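Local coordinates for kinesin-like protein (Caenorhabditis elegans, PDB 5X3E) that probably converts the energy of ATP hydrolysis into movement along microtubules, as a motor of the kinesin-6 family, here in its nucleotide-free state, at residues L104-L108 with V326-C330; D147-S152 with Y200-L206; C215-Y221 with V298-V304. All coordinates share one frame. Numbering follows the deposited sequence.

Interaction 1. Residues L104-L108 with V326-C330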
# COMPACT_ATOMS: atom_id res chain seq x y z
N LEU A 104 -0.80 -0.68 11.42
CA LEU A 104 -1.41 -1.37 10.29
C LEU A 104 -1.04 -2.84 10.29
O LEU A 104 -1.88 -3.70 9.98
CB LEU A 104 -0.99 -0.72 8.97
CG LEU A 104 -1.16 0.80 8.88
CD1 LEU A 104 -0.89 1.30 7.47
CD2 LEU A 104 -2.54 1.23 9.37
N ILE A 105 0.21 -3.16 10.64
CA ILE A 105 0.60 -4.57 10.74
C ILE A 105 -0.15 -5.25 11.88
O ILE A 105 -0.59 -6.39 11.75
CB ILE A 105 2.12 -4.70 10.91
CG1 ILE A 105 2.85 -4.09 9.71
CG2 ILE A 105 2.48 -6.16 11.08
CD1 ILE A 105 4.35 -3.95 9.92
N LEU A 106 -0.30 -4.55 13.01
CA LEU A 106 -1.12 -5.10 14.09
C LEU A 106 -2.54 -5.36 13.61
O LEU A 106 -3.16 -6.36 13.99
CB LEU A 106 -1.10 -4.16 15.29
CG LEU A 106 0.25 -4.03 16.01
CD1 LEU A 106 0.19 -2.96 17.09
CD2 LEU A 106 0.67 -5.37 16.59
N ASN A 107 -3.08 -4.46 12.78
CA ASN A 107 -4.37 -4.71 12.15
C ASN A 107 -4.35 -6.00 11.33
O ASN A 107 -5.23 -6.85 11.46
CB ASN A 107 -4.77 -3.53 11.27
CG ASN A 107 -5.71 -2.57 11.97
OD1 ASN A 107 -6.52 -2.97 12.80
ND2 ASN A 107 -5.60 -1.29 11.63
N LEU A 108 -3.32 -6.15 10.49
CA LEU A 108 -3.21 -7.33 9.64
C LEU A 108 -3.24 -8.62 10.46
O LEU A 108 -3.90 -9.59 10.08
CB LEU A 108 -1.92 -7.26 8.81
CG LEU A 108 -1.69 -8.37 7.78
CD1 LEU A 108 -2.59 -8.16 6.59
CD2 LEU A 108 -0.23 -8.40 7.35
N VAL A 326 -8.79 -13.89 5.04
CA VAL A 326 -7.74 -13.14 4.34
C VAL A 326 -7.79 -11.69 4.81
O VAL A 326 -8.85 -11.06 4.76
CB VAL A 326 -7.91 -13.23 2.81
CG1 VAL A 326 -6.87 -12.37 2.11
CG2 VAL A 326 -7.83 -14.68 2.34
N SER A 327 -6.66 -11.17 5.26
CA SER A 327 -6.52 -9.76 5.59
C SER A 327 -5.46 -9.13 4.69
O SER A 327 -4.57 -9.82 4.19
CB SER A 327 -6.18 -9.56 7.07
OG SER A 327 -4.96 -10.20 7.41
N GLN A 328 -5.57 -7.82 4.50
CA GLN A 328 -4.74 -7.09 3.55
C GLN A 328 -4.04 -5.91 4.19
O GLN A 328 -4.64 -5.17 4.97
CB GLN A 328 -5.56 -6.53 2.39
CG GLN A 328 -6.11 -7.54 1.44
CD GLN A 328 -6.69 -6.86 0.22
OE1 GLN A 328 -6.81 -5.63 0.18
NE2 GLN A 328 -7.05 -7.65 -0.78
N LEU A 329 -2.78 -5.72 3.82
CA LEU A 329 -2.09 -4.45 4.02
C LEU A 329 -1.68 -3.95 2.65
O LEU A 329 -0.90 -4.61 1.95
CB LEU A 329 -0.88 -4.61 4.94
CG LEU A 329 -0.39 -3.36 5.68
CD1 LEU A 329 0.57 -3.72 6.80
CD2 LEU A 329 0.27 -2.39 4.73
N CYS A 330 -2.22 -2.80 2.26
CA CYS A 330 -2.08 -2.28 0.92
C CYS A 330 -1.29 -0.98 0.96
O CYS A 330 -1.69 -0.02 1.63
CB CYS A 330 -3.46 -2.07 0.29
SG CYS A 330 -3.37 -1.37 -1.35

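Interaction 2. Residues D147-S152 with Y200-L206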
# COMPACT_ATOMS: atom_id res chain seq x y z
N ASP A 147 9.48 -7.17 6.39
CA ASP A 147 10.31 -7.75 7.45
C ASP A 147 9.48 -8.04 8.69
O ASP A 147 9.47 -9.17 9.19
CB ASP A 147 11.46 -6.81 7.80
CG ASP A 147 12.57 -6.83 6.77
OD1 ASP A 147 12.78 -7.89 6.14
OD2 ASP A 147 13.25 -5.79 6.61
N VAL A 148 8.78 -7.03 9.19
CA VAL A 148 8.06 -7.16 10.46
C VAL A 148 6.93 -8.18 10.34
O VAL A 148 6.68 -8.95 11.28
CB VAL A 148 7.57 -5.78 10.92
CG1 VAL A 148 6.62 -5.92 12.08
CG2 VAL A 148 8.76 -4.92 11.29
N ILE A 149 6.21 -8.18 9.21
CA ILE A 149 5.16 -9.17 9.00
C ILE A 149 5.73 -10.58 9.14
O ILE A 149 5.24 -11.39 9.93
CB ILE A 149 4.48 -8.97 7.63
CG1 ILE A 149 3.56 -7.75 7.65
CG2 ILE A 149 3.68 -10.21 7.22
CD1 ILE A 149 3.13 -7.31 6.27
N PHE A 150 6.78 -10.88 8.38
CA PHE A 150 7.35 -12.22 8.43
C PHE A 150 7.98 -12.52 9.78
O PHE A 150 8.03 -13.69 10.19
CB PHE A 150 8.37 -12.40 7.31
CG PHE A 150 7.74 -12.70 5.98
CD1 PHE A 150 7.41 -14.00 5.64
CD2 PHE A 150 7.46 -11.68 5.09
CE1 PHE A 150 6.83 -14.27 4.42
CE2 PHE A 150 6.87 -11.95 3.88
CZ PHE A 150 6.56 -13.25 3.54
N ASN A 151 8.46 -11.50 10.49
CA ASN A 151 8.94 -11.70 11.85
C ASN A 151 7.81 -12.04 12.81
O ASN A 151 8.01 -12.80 13.76
CB ASN A 151 9.68 -10.46 12.34
CG ASN A 151 10.95 -10.19 11.56
OD1 ASN A 151 11.45 -11.06 10.86
ND2 ASN A 151 11.47 -8.97 11.69
N SER A 152 6.62 -11.49 12.58
CA SER A 152 5.55 -11.52 13.57
C SER A 152 4.53 -12.64 13.37
O SER A 152 3.78 -12.93 14.30
CB SER A 152 4.81 -10.18 13.58
OG SER A 152 5.71 -9.12 13.80
N TYR A 200 19.64 -4.20 4.62
CA TYR A 200 19.17 -4.05 5.99
C TYR A 200 17.86 -4.80 6.19
O TYR A 200 17.01 -4.84 5.30
CB TYR A 200 18.99 -2.57 6.33
CG TYR A 200 18.35 -2.34 7.68
CD1 TYR A 200 19.12 -2.33 8.84
CD2 TYR A 200 16.98 -2.13 7.80
CE1 TYR A 200 18.54 -2.13 10.07
CE2 TYR A 200 16.40 -1.93 9.04
CZ TYR A 200 17.18 -1.93 10.17
OH TYR A 200 16.62 -1.72 11.40
N CYS A 201 17.70 -5.39 7.37
CA CYS A 201 16.51 -6.16 7.73
C CYS A 201 15.99 -5.69 9.08
O CYS A 201 16.75 -5.63 10.05
CB CYS A 201 16.82 -7.66 7.78
SG CYS A 201 17.58 -8.32 6.28
N GLU A 202 14.71 -5.37 9.14
CA GLU A 202 14.10 -5.01 10.42
C GLU A 202 13.99 -6.24 11.31
O GLU A 202 13.55 -7.30 10.87
CB GLU A 202 12.72 -4.39 10.21
CG GLU A 202 12.73 -2.88 10.09
CD GLU A 202 12.95 -2.19 11.42
OE1 GLU A 202 12.88 -2.88 12.46
OE2 GLU A 202 13.21 -0.97 11.42
N ALA A 203 14.41 -6.09 12.57
CA ALA A 203 14.35 -7.18 13.53
C ALA A 203 13.10 -7.14 14.40
O ALA A 203 12.83 -8.12 15.11
CB ALA A 203 15.59 -7.16 14.43
N ILE A 204 12.33 -6.05 14.35
CA ILE A 204 11.13 -5.89 15.17
C ILE A 204 10.21 -7.09 14.99
O ILE A 204 9.93 -7.51 13.86
CB ILE A 204 10.42 -4.58 14.81
CG1 ILE A 204 11.22 -3.37 15.29
CG2 ILE A 204 9.03 -4.54 15.42
CD1 ILE A 204 10.54 -2.04 14.98
N LYS A 205 9.73 -7.64 16.10
CA LYS A 205 8.70 -8.67 16.10
C LYS A 205 7.51 -8.16 16.89
O LYS A 205 7.63 -7.85 18.08
CB LYS A 205 9.21 -9.99 16.69
CG LYS A 205 10.47 -10.51 16.02
CD LYS A 205 10.48 -12.04 15.97
CE LYS A 205 11.61 -12.54 15.08
NZ LYS A 205 11.40 -13.94 14.62
N LEU A 206 6.36 -8.04 16.23
CA LEU A 206 5.12 -7.65 16.88
C LEU A 206 4.36 -8.89 17.33
O LEU A 206 4.48 -9.96 16.74
CB LEU A 206 4.25 -6.82 15.94
CG LEU A 206 4.89 -5.57 15.32
CD1 LEU A 206 3.89 -4.88 14.40
CD2 LEU A 206 5.38 -4.63 16.42
O HOH W 1 2.53 -12.12 16.50

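Interaction 3. Residues C215-Y221 with V298-V304. With SO4 (sulfate ion), chain C.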
# COMPACT_ATOMS: atom_id res chain seq x y z
N CYS A 215 -1.03 -19.93 8.26
CA CYS A 215 -1.03 -18.81 7.33
C CYS A 215 -0.03 -19.00 6.20
O CYS A 215 0.87 -19.84 6.25
CB CYS A 215 -0.72 -17.50 8.06
SG CYS A 215 1.02 -17.36 8.56
N SER A 216 -0.20 -18.16 5.18
CA SER A 216 0.72 -18.02 4.06
C SER A 216 0.58 -16.60 3.53
O SER A 216 -0.48 -15.97 3.67
CB SER A 216 0.43 -19.03 2.94
OG SER A 216 1.36 -18.89 1.89
N VAL A 217 1.64 -16.08 2.92
CA VAL A 217 1.67 -14.70 2.45
C VAL A 217 1.64 -14.70 0.93
O VAL A 217 2.43 -15.39 0.27
CB VAL A 217 2.90 -13.95 2.98
CG1 VAL A 217 2.91 -12.51 2.46
CG2 VAL A 217 2.90 -13.94 4.51
N PHE A 218 0.72 -13.93 0.37
CA PHE A 218 0.62 -13.70 -1.06
C PHE A 218 0.75 -12.21 -1.31
O PHE A 218 0.27 -11.40 -0.51
CB PHE A 218 -0.71 -14.23 -1.62
CG PHE A 218 -0.83 -15.73 -1.61
CD1 PHE A 218 -0.61 -16.46 -2.77
CD2 PHE A 218 -1.16 -16.42 -0.45
CE1 PHE A 218 -0.72 -17.84 -2.78
CE2 PHE A 218 -1.27 -17.80 -0.45
CZ PHE A 218 -1.05 -18.51 -1.61
N VAL A 219 1.40 -11.84 -2.39
CA VAL A 219 1.49 -10.44 -2.78
C VAL A 219 0.94 -10.28 -4.18
O VAL A 219 1.11 -11.16 -5.04
CB VAL A 219 2.94 -9.89 -2.69
CG1 VAL A 219 3.47 -10.00 -1.27
CG2 VAL A 219 3.85 -10.62 -3.66
N THR A 220 0.23 -9.18 -4.40
CA THR A 220 -0.09 -8.71 -5.74
C THR A 220 0.54 -7.34 -5.92
O THR A 220 0.60 -6.55 -4.98
CB THR A 220 -1.61 -8.64 -5.98
OG1 THR A 220 -2.22 -7.76 -5.03
CG2 THR A 220 -2.24 -10.01 -5.86
N TYR A 221 1.06 -7.09 -7.12
CA TYR A 221 1.64 -5.80 -7.44
C TYR A 221 0.95 -5.28 -8.70
O TYR A 221 1.05 -5.90 -9.76
CB TYR A 221 3.15 -5.88 -7.64
CG TYR A 221 3.85 -4.54 -7.56
CD1 TYR A 221 3.15 -3.39 -7.19
CD2 TYR A 221 5.21 -4.41 -7.84
CE1 TYR A 221 3.77 -2.16 -7.11
CE2 TYR A 221 5.85 -3.18 -7.75
CZ TYR A 221 5.12 -2.06 -7.39
OH TYR A 221 5.75 -0.83 -7.30
N VAL A 298 0.42 -0.15 -6.68
CA VAL A 298 -0.37 -0.74 -5.61
C VAL A 298 0.26 -2.08 -5.26
O VAL A 298 0.18 -3.04 -6.04
CB VAL A 298 -1.84 -0.91 -6.01
CG1 VAL A 298 -2.65 -1.48 -4.86
CG2 VAL A 298 -2.42 0.43 -6.47
N PHE A 299 0.88 -2.15 -4.09
CA PHE A 299 1.49 -3.38 -3.60
C PHE A 299 0.66 -3.87 -2.42
O PHE A 299 0.58 -3.19 -1.39
CB PHE A 299 2.95 -3.15 -3.22
CG PHE A 299 3.70 -4.41 -2.91
CD1 PHE A 299 4.28 -5.16 -3.91
CD2 PHE A 299 3.83 -4.84 -1.60
CE1 PHE A 299 4.97 -6.32 -3.62
CE2 PHE A 299 4.52 -6.00 -1.30
CZ PHE A 299 5.09 -6.74 -2.31
N THR A 300 0.02 -5.02 -2.58
CA THR A 300 -0.90 -5.54 -1.57
C THR A 300 -0.30 -6.79 -0.93
O THR A 300 -0.02 -7.77 -1.63
CB THR A 300 -2.26 -5.85 -2.17
OG1 THR A 300 -2.81 -4.66 -2.75
CG2 THR A 300 -3.20 -6.37 -1.10
N ILE A 301 -0.13 -6.75 0.38
CA ILE A 301 0.34 -7.89 1.16
C ILE A 301 -0.88 -8.58 1.75
O ILE A 301 -1.64 -7.96 2.52
CB ILE A 301 1.31 -7.46 2.27
CG1 ILE A 301 2.43 -6.60 1.68
CG2 ILE A 301 1.87 -8.68 2.99
CD1 ILE A 301 3.20 -5.80 2.69
N LYS A 302 -1.10 -9.84 1.38
CA LYS A 302 -2.24 -10.61 1.84
C LYS A 302 -1.79 -11.68 2.81
O LYS A 302 -0.90 -12.48 2.50
CB LYS A 302 -2.98 -11.25 0.67
CG LYS A 302 -3.50 -10.26 -0.34
CD LYS A 302 -4.21 -10.98 -1.48
CE LYS A 302 -4.75 -9.98 -2.49
NZ LYS A 302 -5.50 -10.64 -3.58
N LEU A 303 -2.42 -11.71 3.98
CA LEU A 303 -2.18 -12.76 4.97
C LEU A 303 -3.35 -13.74 4.87
O LEU A 303 -4.44 -13.48 5.39
CB LEU A 303 -2.06 -12.16 6.37
CG LEU A 303 -1.76 -13.15 7.49
CD1 LEU A 303 -0.45 -13.84 7.22
CD2 LEU A 303 -1.74 -12.44 8.84
N VAL A 304 -3.11 -14.85 4.19
CA VAL A 304 -4.13 -15.88 3.99
C VAL A 304 -4.06 -16.85 5.18
O VAL A 304 -3.07 -17.56 5.35
CB VAL A 304 -3.92 -16.62 2.67
CG1 VAL A 304 -4.94 -17.76 2.52
CG2 VAL A 304 -3.97 -15.64 1.50
S SO4 C . -5.78 -7.89 -6.18
O1 SO4 C . -6.46 -8.73 -5.20
O2 SO4 C . -4.94 -6.90 -5.50
O3 SO4 C . -6.77 -7.18 -6.99
O4 SO4 C . -4.96 -8.71 -7.05
O HOH W 2 -2.02 -4.87 -5.29

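Interaction 1. Residues L104-L108 with V326-C330
A few side chains suffice to seat helix residues 104-108 on strand residues 326-330. Leu104 points toward the strand and meets Leu329, its CB lying 4.0 Å from Leu329 CD1. Leu104 O accepts the helical hydrogen bond from Leu108 N at 2.9 Å and also one from Ser114 OG, in the strand that follows this helix in the chain. Ile105 directs its CA-to-CB bond away from the strand, yet its CG1 still comes within 3.7 Å of Leu329 CD1; Leu329 thus reaches two successive helical residues, while Ile105 also packs on Thr145 and Val148 of helix 141-152. Such layering belongs to the three-layer alpha/beta fold of the kinesin motor domain, a member of the P-loop NTPase clan: helix 93-109 lies against the central sheet, and strands 114-119 and 325-333 run parallel as neighbours beneath it. The two short segments are nearly antiparallel, at 164°, with their axes 8.2 Å apart at closest approach, close enough for leucine side chains to fill the gap. Leu108 sends its side chain off sideways, but its CD1 then bends back over the strand backbone, 3.6 Å from Gln328 C and 3.7 Å from Leu329 N. Here the backbones approach most closely, Leu108 CA lying 5.8 Å from Ser327 CA, and Ser327 OG donates a 2.9 Å hydrogen bond to Leu108 O, a carbonyl in the last turn of the helix.

Interaction 2. Residues D147-S152 with Y200-L206
Irregular segments can be held firmly on a helix when polar side chains bond to their backbone, and here the loop between helix 175-187 and strand 213-225 is fastened in this way to helix 141-152 of the alpha/beta motor domain. Asn151 has the greatest buried area. From the helix it points toward the loop and uses its amide nitrogen twice: Asn151 ND2 donates to Glu202 O at 2.8 Å and to Ile204 O at 3.0 Å, bridging over Ala203. One turn earlier on the same helix face, Asp147 supplies the complementary acceptor. Asp147 OD2 receives Glu202 N at 3.0 Å in a nearly straight bond, while OD1 is engaged by Arg199 in a salt bridge and by Ser267. Glu202 in turn sends its carboxylate away from this contact to Arg144 of the same helix. Between these polar points Val148 provides the apolar component: Val148 CG2 lies 3.9 Å from Ile204 CB, and CG1 lies 3.7 Å from Leu206 CG. The loop is thus held by helix side chains bonded to its backbone, with Val148 packing between them. At the C-terminal end of the helix, Ser152 OG donates to Val148 O and accepts Leu206 N, both at 2.7 Å. Beside it, a water donates one hydrogen bond to Ser152 O at 2.7 Å and another to Leu206 O at 2.9 Å.

Interaction 3. Residues C215-Y221 with V298-V304
Two antiparallel neighbours in the central mixed sheet of the kinesin motor domain, strands 213-225 and 296-307, pair here in regular register. Hydrogen-bonded pairs are Ser216 with Val304, Phe218 with Lys302 and Thr220 with Thr300. Each contributes two backbone bonds, such as Lys302 N to Phe218 O at 2.8 Å and Thr300 N to Thr220 O at 2.9 Å. At the non-hydrogen-bonded pairs the strands draw closer, most of all at Tyr221 and Phe299, with Tyr221 CA 4.5 Å from Phe299 CA, and CA-H...O contacts add to the ladder, as from Val217 CA to Lys302 O at 3.4 Å. The face bearing Val217, Val219, Tyr221, Phe299, Ile301 and Leu303 is largely apolar, the Tyr221 hydroxyl bonding to Glu278, and includes contacts with helix 141-152. On it Phe299 turns its edge to the face of Tyr221 in a T-shaped stack, with centroids 5.4 Å apart and planes at 80°. On the other face Phe218 CD2 packs 3.5 Å from Val304 CG2, and farther along the chemistry becomes polar. A sulfate, probably from the crystallisation liquor, accepts hydrogen bonds from Thr220 OG1 to O2 at 2.9 Å and from Lys302 NZ to O1 at 2.7 Å. Lys302 also forms a salt bridge with Asp261: one face packs against a helix, while Thr220 and Lys302 on the other form a polar patch that here holds an anion.

How the interactions relate
The three contacts describe one layered body. Interactions 1 and 3, with centres about 9 Å apart, share the central sheet: Leu329 O lies 2.8 Å from Ile301 N and Ser327 O lies 2.9 Å from Leu303 N, both probable hydrogen bonds. Interaction 2, its centre about 14 Å from that of interaction 1 and about 16 Å from that of interaction 3, joins them through helix 141-152, where Ile149 CD1 lies 3.7 Å from Leu108 CD2 and 3.8 Å from Ile301 CG2. Along the chain, interactions 2 and 3 both fall within the loop closed by interaction 1. A sulfate and the Gln328 side chain have nearest atoms about 5 Å apart, whereas strand 114-119, beneath interaction 1, leads into the probable nucleotide-binding P-loop.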